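PDB 6D2Y: PbSGBP-B lipoprotein from Prevotella bryantii B14, which probably binds polysaccharide at the cell surface as a lipoprotein encoded in a polysaccharide utilization locus, and carries a magnesium ion. Local coordinates for residues A58-K72 against I91-I104. Numbering follows the deposited sequence.
Sequences ASLQSTICLVGDNLK and ITDHTLIVSVPNEI
The H94 ring has G68 O and D69 CB at its edge, in its plane, while the D69 carboxylate, turned 66° from the ring, comes in obliquely and leaves OD2 3.3 Å from H94 ND1. At the far end of the contact the amide planes of Q61 and N102 are turned 32° from each other; the Q61 CB points away, yet the end of the side chain comes nearer, CD and NE2 lying beside N102 OD1. The D93 carboxylate is met from above its plane by the backbone N of K72, 3.2 Å from OD1, and D93 O takes the amide of L71; D93 thus supplies two acceptors at the start of the 3-10 segment 71-72.

Between these ends, strands 63-69 and 95-99 run antiparallel. I64 pairs with V98 and L66 with L96 through two backbone bonds each, and beyond the last bridge V100 N bonds to S62 O at 2.8 Å. On the face of T63, C65 and V67, the C65 sulfur, anti to its own N (chi1 178°), leans on I97 CG1 at 3.6 Å, and T63 OG1 makes a weak bond to S99 OG. The face of I64, L66, L96 and V98 turns inward: L66 and L96 lie side by side, L71 CD1 comes in from the 3-10 segment to L96 CB at 3.9 Å, and F79, I74 and I77 of strand 74-79 and F126 of strand 121-129 pack against this layer. Strand 39-45 flanks 63-69 on its other edge, completing a three-stranded antiparallel sheet that packs on a second sheet, the arrangement of a beta sandwich, here the N-terminal domain far from the magnesium site.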
ATOM      1  N   ALA A  58     -15.913 -10.993 -22.966  1.00 60.70           N
ATOM      2  CA  ALA A  58     -16.658  -9.825 -22.517  1.00 57.27           C
ATOM      3  C   ALA A  58     -16.522  -9.696 -21.008  1.00 57.40           C
ATOM      4  O   ALA A  58     -16.452 -10.705 -20.300  1.00 58.14           O
ATOM      5  CB  ALA A  58     -18.140  -9.918 -22.907  1.00 61.10           C
ATOM      6  N   SER A  59     -16.489  -8.458 -20.527  1.00 57.17           N
ATOM      7  CA  SER A  59     -16.364  -8.207 -19.104  1.00 58.26           C
ATOM      8  C   SER A  59     -17.693  -8.467 -18.404  1.00 59.43           C
ATOM      9  O   SER A  59     -18.728  -8.695 -19.037  1.00 58.23           O
ATOM     10  CB  SER A  59     -15.924  -6.767 -18.852  1.00 63.06           C
ATOM     11  OG  SER A  59     -14.868  -6.398 -19.720  1.00 74.26           O
ATOM     12  N   LEU A  60     -17.657  -8.428 -17.076  1.00 64.25           N
ATOM     13  CA  LEU A  60     -18.886  -8.514 -16.302  1.00 64.47           C
ATOM     14  C   LEU A  60     -19.774  -7.313 -16.597  1.00 69.53           C
ATOM     15  O   LEU A  60     -19.289  -6.201 -16.818  1.00 77.15           O
ATOM     16  CB  LEU A  60     -18.568  -8.586 -14.808  1.00 69.22           C
ATOM     17  CG  LEU A  60     -17.626  -9.701 -14.354  1.00 64.90           C
ATOM     18  CD1 LEU A  60     -17.093  -9.408 -12.960  1.00 60.67           C
ATOM     19  CD2 LEU A  60     -18.331 -11.053 -14.392  1.00 59.26           C
ATOM     20  N   GLN A  61     -21.085  -7.551 -16.615  1.00 69.71           N
ATOM     21  CA  GLN A  61     -22.129  -6.574 -16.912  1.00 75.37           C
ATOM     22  C   GLN A  61     -22.089  -6.082 -18.353  1.00 79.91           C
ATOM     23  O   GLN A  61     -22.860  -5.181 -18.703  1.00 84.22           O
ATOM     24  CB  GLN A  61     -22.082  -5.357 -15.976  1.00 74.30           C
ATOM     25  CG  GLN A  61     -22.840  -5.542 -14.675  1.00 77.89           C
ATOM     26  CD  GLN A  61     -22.306  -4.659 -13.566  1.00 89.19           C
ATOM     27  OE1 GLN A  61     -21.117  -4.342 -13.530  1.00 96.42           O
ATOM     28  NE2 GLN A  61     -23.184  -4.255 -12.654  1.00 92.42           N
ATOM     29  N   SER A  62     -21.221  -6.631 -19.199  1.00 72.54           N
ATOM     30  CA  SER A  62     -21.194  -6.229 -20.597  1.00 66.83           C
ATOM     31  C   SER A  62     -22.414  -6.777 -21.323  1.00 67.62           C
ATOM     32  O   SER A  62     -22.804  -7.933 -21.134  1.00 69.66           O
ATOM     33  CB  SER A  62     -19.918  -6.724 -21.274  1.00 68.00           C
ATOM     34  OG  SER A  62     -18.766  -6.197 -20.639  1.00 85.43           O
ATOM     35  N   THR A  63     -23.023  -5.936 -22.151  1.00 65.09           N
ATOM     36  CA  THR A  63     -24.180  -6.333 -22.942  1.00 65.96           C
ATOM     37  C   THR A  63     -23.703  -6.767 -24.323  1.00 62.06           C
ATOM     38  O   THR A  63     -23.099  -5.975 -25.054  1.00 67.08           O
ATOM     39  CB  THR A  63     -25.185  -5.186 -23.046  1.00 71.11           C
ATOM     40  OG1 THR A  63     -25.475  -4.686 -21.735  1.00 74.15           O
ATOM     41  CG2 THR A  63     -26.474  -5.666 -23.686  1.00 71.30           C
ATOM     42  N   ILE A  64     -23.964  -8.027 -24.672  1.00 54.91           N
ATOM     43  CA  ILE A  64     -23.533  -8.604 -25.936  1.00 52.83           C
ATOM     44  C   ILE A  64     -24.762  -9.040 -26.723  1.00 57.01           C
ATOM     45  O   ILE A  64     -25.862  -9.176 -26.182  1.00 64.71           O
ATOM     46  CB  ILE A  64     -22.568  -9.789 -25.732  1.00 51.41           C
ATOM     47  CG1 ILE A  64     -23.275 -10.929 -24.995  1.00 50.69           C
ATOM     48  CG2 ILE A  64     -21.330  -9.345 -24.973  1.00 49.77           C
ATOM     49  CD1 ILE A  64     -22.404 -12.144 -24.772  1.00 46.90           C
ATOM     50  N   CYS A  65     -24.561  -9.262 -28.021  1.00 51.15           N
ATOM     51  CA  CYS A  65     -25.637  -9.668 -28.918  1.00 56.34           C
ATOM     52  C   CYS A  65     -25.226 -10.930 -29.658  1.00 58.16           C
ATOM     53  O   CYS A  65     -24.217 -10.936 -30.371  1.00 61.79           O
ATOM     54  CB  CYS A  65     -25.984  -8.559 -29.912  1.00 66.35           C
ATOM     55  SG  CYS A  65     -27.269  -9.033 -31.090  1.00 66.42           S
ATOM     56  N   LEU A  66     -26.012 -11.991 -29.495  1.00 51.43           N
ATOM     57  CA  LEU A  66     -25.763 -13.248 -30.184  1.00 52.34           C
ATOM     58  C   LEU A  66     -26.302 -13.181 -31.605  1.00 58.74           C
ATOM     59  O   LEU A  66     -27.359 -12.596 -31.859  1.00 64.48           O
ATOM     60  CB  LEU A  66     -26.418 -14.409 -29.434  1.00 52.12           C
ATOM     61  CG  LEU A  66     -25.712 -15.042 -28.228  1.00 51.57           C
ATOM     62  CD1 LEU A  66     -25.213 -14.017 -27.225  1.00 51.37           C
ATOM     63  CD2 LEU A  66     -26.653 -16.010 -27.541  1.00 49.90           C
ATOM     64  N   VAL A  67     -25.571 -13.783 -32.538  1.00 56.25           N
ATOM     65  CA  VAL A  67     -25.967 -13.813 -33.941  1.00 62.77           C
ATOM     66  C   VAL A  67     -26.000 -15.278 -34.362  1.00 65.38           C
ATOM     67  O   VAL A  67     -24.960 -15.875 -34.658  1.00 64.38           O
ATOM     68  CB  VAL A  67     -25.035 -12.989 -34.836  1.00 61.35           C
ATOM     69  CG1 VAL A  67     -25.366 -13.215 -36.304  1.00 69.84           C
ATOM     70  CG2 VAL A  67     -25.154 -11.513 -34.489  1.00 57.60           C
ATOM     71  N   GLY A  68     -27.194 -15.861 -34.373  1.00 71.37           N
ATOM     72  CA  GLY A  68     -27.392 -17.244 -34.756  1.00 73.93           C
ATOM     73  C   GLY A  68     -28.802 -17.447 -35.266  1.00 78.14           C
ATOM     74  O   GLY A  68     -29.456 -16.471 -35.640  1.00 79.77           O
ATOM     75  N   ASP A  69     -29.280 -18.689 -35.318  1.00 82.27           N
ATOM     76  CA  ASP A  69     -30.646 -18.979 -35.737  1.00 88.79           C
ATOM     77  C   ASP A  69     -31.340 -19.839 -34.686  1.00 80.84           C
ATOM     78  O   ASP A  69     -30.694 -20.495 -33.864  1.00 76.47           O
ATOM     79  CB  ASP A  69     -30.711 -19.692 -37.109  1.00102.08           C
ATOM     80  CG  ASP A  69     -30.112 -18.866 -38.251  1.00114.21           C
ATOM     81  OD1 ASP A  69     -30.286 -19.273 -39.418  1.00118.27           O
ATOM     82  OD2 ASP A  69     -29.462 -17.830 -38.008  1.00116.87           O
ATOM     83  N   ASN A  70     -32.677 -19.825 -34.732  1.00 77.82           N
ATOM     84  CA  ASN A  70     -33.524 -20.510 -33.747  1.00 72.55           C
ATOM     85  C   ASN A  70     -33.159 -20.106 -32.325  1.00 67.17           C
ATOM     86  O   ASN A  70     -33.196 -20.914 -31.396  1.00 68.87           O
ATOM     87  CB  ASN A  70     -33.461 -22.030 -33.913  1.00 72.64           C
ATOM     88  CG  ASN A  70     -33.991 -22.490 -35.250  1.00 80.56           C
ATOM     89  OD1 ASN A  70     -34.730 -21.770 -35.917  1.00 91.27           O
ATOM     90  ND2 ASN A  70     -33.628 -23.706 -35.645  1.00 83.24           N
ATOM     91  N   LEU A  71     -32.829 -18.824 -32.152  1.00 66.52           N
ATOM     92  CA  LEU A  71     -32.392 -18.334 -30.852  1.00 63.13           C
ATOM     93  C   LEU A  71     -33.530 -18.255 -29.843  1.00 66.34           C
ATOM     94  O   LEU A  71     -33.268 -18.139 -28.642  1.00 74.99           O
ATOM     95  CB  LEU A  71     -31.730 -16.962 -31.009  1.00 60.00           C
ATOM     96  CG  LEU A  71     -30.364 -16.965 -31.697  1.00 59.52           C
ATOM     97  CD1 LEU A  71     -29.680 -15.616 -31.541  1.00 58.45           C
ATOM     98  CD2 LEU A  71     -29.487 -18.080 -31.149  1.00 56.04           C
ATOM     99  N   LYS A  72     -34.782 -18.320 -30.288  1.00 68.47           N
ATOM    100  CA  LYS A  72     -35.888 -18.303 -29.342  1.00 68.20           C
ATOM    101  C   LYS A  72     -36.204 -19.682 -28.777  1.00 69.33           C
ATOM    102  O   LYS A  72     -37.139 -19.809 -27.979  1.00 66.98           O
ATOM    103  CB  LYS A  72     -37.122 -17.683 -29.999  1.00 73.61           C
ATOM    104  CG  LYS A  72     -36.979 -16.179 -30.200  1.00 77.28           C
ATOM    105  CD  LYS A  72     -37.875 -15.648 -31.307  1.00 83.20           C
ATOM    106  CE  LYS A  72     -39.307 -15.475 -30.833  1.00 89.38           C
ATOM    107  NZ  LYS A  72     -40.133 -16.684 -31.098  1.00 95.00           N
ATOM    108  N   ILE A  91     -35.301 -10.777 -27.930  1.00 80.00           N
ATOM    109  CA  ILE A  91     -34.806 -12.058 -28.432  1.00 75.61           C
ATOM    110  C   ILE A  91     -35.590 -12.371 -29.705  1.00 78.73           C
ATOM    111  O   ILE A  91     -36.686 -12.941 -29.657  1.00 84.49           O
ATOM    112  CB  ILE A  91     -34.942 -13.190 -27.410  1.00 73.06           C
ATOM    113  CG1 ILE A  91     -34.217 -12.833 -26.111  1.00 74.57           C
ATOM    114  CG2 ILE A  91     -34.386 -14.484 -27.985  1.00 71.86           C
ATOM    115  CD1 ILE A  91     -34.394 -13.856 -25.014  1.00 71.45           C
ATOM    116  N   THR A  92     -35.035 -11.993 -30.853  1.00 76.02           N
ATOM    117  CA  THR A  92     -35.553 -12.481 -32.119  1.00 78.27           C
ATOM    118  C   THR A  92     -35.011 -13.886 -32.371  1.00 84.30           C
ATOM    119  O   THR A  92     -34.198 -14.414 -31.606  1.00 85.65           O
ATOM    120  CB  THR A  92     -35.182 -11.537 -33.261  1.00 77.41           C
ATOM    121  OG1 THR A  92     -33.804 -11.725 -33.613  1.00 76.98           O
ATOM    122  CG2 THR A  92     -35.408 -10.088 -32.854  1.00 73.90           C
ATOM    123  N   ASP A  93     -35.459 -14.510 -33.455  1.00 87.44           N
ATOM    124  CA  ASP A  93     -34.965 -15.845 -33.757  1.00 88.41           C
ATOM    125  C   ASP A  93     -33.590 -15.826 -34.412  1.00 81.63           C
ATOM    126  O   ASP A  93     -33.007 -16.894 -34.631  1.00 77.42           O
ATOM    127  CB  ASP A  93     -35.962 -16.596 -34.643  1.00 99.48           C
ATOM    128  CG  ASP A  93     -36.021 -18.078 -34.319  1.00104.25           C
ATOM    129  OD1 ASP A  93     -36.214 -18.420 -33.128  1.00102.54           O
ATOM    130  OD2 ASP A  93     -35.879 -18.897 -35.247  1.00107.90           O
ATOM    131  N   HIS A  94     -33.050 -14.644 -34.712  1.00 76.64           N
ATOM    132  CA  HIS A  94     -31.706 -14.521 -35.248  1.00 68.37           C
ATOM    133  C   HIS A  94     -30.785 -13.650 -34.407  1.00 64.95           C
ATOM    134  O   HIS A  94     -29.574 -13.646 -34.656  1.00 65.96           O
ATOM    135  CB  HIS A  94     -31.745 -13.972 -36.682  1.00 71.30           C
ATOM    136  CG  HIS A  94     -32.532 -14.820 -37.629  1.00 81.43           C
ATOM    137  ND1 HIS A  94     -32.296 -16.169 -37.785  1.00 81.25           N
ATOM    138  CD2 HIS A  94     -33.551 -14.517 -38.470  1.00 86.73           C
ATOM    139  CE1 HIS A  94     -33.136 -16.662 -38.677  1.00 84.86           C
ATOM    140  NE2 HIS A  94     -33.907 -15.680 -39.110  1.00 88.50           N
ATOM    141  N   THR A  95     -31.315 -12.909 -33.434  1.00 68.20           N
ATOM    142  CA  THR A  95     -30.505 -12.100 -32.534  1.00 66.36           C
ATOM    143  C   THR A  95     -31.025 -12.250 -31.114  1.00 63.14           C
ATOM    144  O   THR A  95     -32.235 -12.212 -30.878  1.00 68.13           O
ATOM    145  CB  THR A  95     -30.519 -10.615 -32.919  1.00 69.80           C
ATOM    146  OG1 THR A  95     -31.856 -10.109 -32.826  1.00 76.99           O
ATOM    147  CG2 THR A  95     -29.989 -10.407 -34.331  1.00 70.19           C
ATOM    148  N   LEU A  96     -30.099 -12.418 -30.175  1.00 61.53           N
ATOM    149  CA  LEU A  96     -30.406 -12.429 -28.751  1.00 59.39           C
ATOM    150  C   LEU A  96     -29.423 -11.500 -28.056  1.00 61.15           C
ATOM    151  O   LEU A  96     -28.206 -11.650 -28.215  1.00 57.03           O
ATOM    152  CB  LEU A  96     -30.322 -13.845 -28.163  1.00 55.14           C
ATOM    153  CG  LEU A  96     -30.751 -14.077 -26.708  1.00 54.47           C
ATOM    154  CD1 LEU A  96     -31.165 -15.522 -26.515  1.00 55.01           C
ATOM    155  CD2 LEU A  96     -29.657 -13.727 -25.712  1.00 48.86           C
ATOM    156  N   ILE A  97     -29.950 -10.548 -27.289  1.00 62.83           N
ATOM    157  CA  ILE A  97     -29.145  -9.572 -26.566  1.00 61.41           C
ATOM    158  C   ILE A  97     -29.266  -9.880 -25.080  1.00 60.15           C
ATOM    159  O   ILE A  97     -30.367  -9.849 -24.517  1.00 62.44           O
ATOM    160  CB  ILE A  97     -29.575  -8.132 -26.888  1.00 67.16           C
ATOM    161  CG1 ILE A  97     -29.351  -7.836 -28.370  1.00 74.30           C
ATOM    162  CG2 ILE A  97     -28.810  -7.135 -26.024  1.00 65.17           C
ATOM    163  CD1 ILE A  97     -29.853  -6.476 -28.810  1.00 77.86           C
ATOM    164  N   VAL A  98     -28.136 -10.201 -24.452  1.00 61.21           N
ATOM    165  CA  VAL A  98     -28.076 -10.557 -23.041  1.00 59.19           C
ATOM    166  C   VAL A  98     -26.833  -9.919 -22.435  1.00 62.09           C
ATOM    167  O   VAL A  98     -25.821  -9.715 -23.112  1.00 62.92           O
ATOM    168  CB  VAL A  98     -28.071 -12.093 -22.845  1.00 60.12           C
ATOM    169  CG1 VAL A  98     -26.816 -12.718 -23.448  1.00 56.80           C
ATOM    170  CG2 VAL A  98     -28.208 -12.466 -21.373  1.00 59.31           C
ATOM    171  N   SER A  99     -26.918  -9.586 -21.153  1.00 64.94           N
ATOM    172  CA  SER A  99     -25.798  -9.008 -20.425  1.00 64.45           C
ATOM    173  C   SER A  99     -25.138 -10.072 -19.557  1.00 65.64           C
ATOM    174  O   SER A  99     -25.820 -10.888 -18.927  1.00 57.89           O
ATOM    175  CB  SER A  99     -26.248  -7.828 -19.562  1.00 65.45           C
ATOM    176  OG  SER A  99     -27.250  -7.074 -20.222  1.00 76.99           O
ATOM    177  N   VAL A 100     -23.811 -10.059 -19.532  1.00 61.73           N
ATOM    178  CA  VAL A 100     -23.055 -11.016 -18.716  1.00 55.82           C
ATOM    179  C   VAL A 100     -23.336 -10.744 -17.242  1.00 58.58           C
ATOM    180  O   VAL A 100     -23.325  -9.574 -16.820  1.00 58.66           O
ATOM    181  CB  VAL A 100     -21.560 -10.907 -19.021  1.00 47.42           C
ATOM    182  CG1 VAL A 100     -20.786 -12.025 -18.339  1.00 46.34           C
ATOM    183  CG2 VAL A 100     -21.320 -10.939 -20.525  1.00 45.48           C
ATOM    184  N   PRO A 101     -23.609 -11.769 -16.433  1.00 56.15           N
ATOM    185  CA  PRO A 101     -23.859 -11.537 -15.007  1.00 57.48           C
ATOM    186  C   PRO A 101     -22.676 -10.861 -14.329  1.00 55.16           C
ATOM    187  O   PRO A 101     -21.537 -10.916 -14.797  1.00 58.39           O
ATOM    188  CB  PRO A 101     -24.087 -12.949 -14.452  1.00 51.66           C
ATOM    189  CG  PRO A 101     -24.559 -13.737 -15.624  1.00 47.08           C
ATOM    190  CD  PRO A 101     -23.825 -13.177 -16.810  1.00 49.67           C
ATOM    191  N   ASN A 102     -22.966 -10.212 -13.199  1.00 57.46           N
ATOM    192  CA  ASN A 102     -21.952  -9.425 -12.507  1.00 62.44           C
ATOM    193  C   ASN A 102     -21.068 -10.275 -11.604  1.00 61.72           C
ATOM    194  O   ASN A 102     -19.925  -9.892 -11.329  1.00 63.55           O
ATOM    195  CB  ASN A 102     -22.616  -8.318 -11.683  1.00 75.69           C
ATOM    196  CG  ASN A 102     -21.673  -7.159 -11.383  1.00 87.42           C
ATOM    197  OD1 ASN A 102     -22.085  -6.118 -10.866  1.00 92.92           O
ATOM    198  ND2 ASN A 102     -20.401  -7.330 -11.726  1.00 84.64           N
ATOM    199  N   GLU A 103     -21.563 -11.418 -11.140  1.00 61.61           N
ATOM    200  CA  GLU A 103     -20.846 -12.187 -10.132  1.00 63.89           C
ATOM    201  C   GLU A 103     -19.668 -12.941 -10.737  1.00 60.04           C
ATOM    202  O   GLU A 103     -19.729 -13.416 -11.875  1.00 62.93           O
ATOM    203  CB  GLU A 103     -21.794 -13.165  -9.440  1.00 69.41           C
ATOM    204  CG  GLU A 103     -22.809 -12.489  -8.537  1.00 76.78           C
ATOM    205  CD  GLU A 103     -22.158 -11.557  -7.533  1.00 86.06           C
ATOM    206  OE1 GLU A 103     -21.139 -11.951  -6.925  1.00 88.13           O
ATOM    207  OE2 GLU A 103     -22.663 -10.429  -7.356  1.00 89.74           O
ATOM    208  N   ILE A 104     -18.596 -13.042  -9.963  1.00 52.19           N
ATOM    209  CA  ILE A 104     -17.418 -13.810 -10.381  1.00 45.46           C
ATOM    210  C   ILE A 104     -17.767 -15.297 -10.378  1.00 44.74           C
ATOM    211  O   ILE A 104     -18.342 -15.792  -9.393  1.00 59.54           O
ATOM    212  CB  ILE A 104     -16.240 -13.521  -9.447  1.00 54.22           C
ATOM    213  CG1 ILE A 104     -15.545 -12.217  -9.844  1.00 56.10           C
ATOM    214  CG2 ILE A 104     -15.246 -14.678  -9.452  1.00 59.10           C
ATOM    215  CD1 ILE A 104     -15.028 -11.425  -8.668  1.00 50.49           C
TER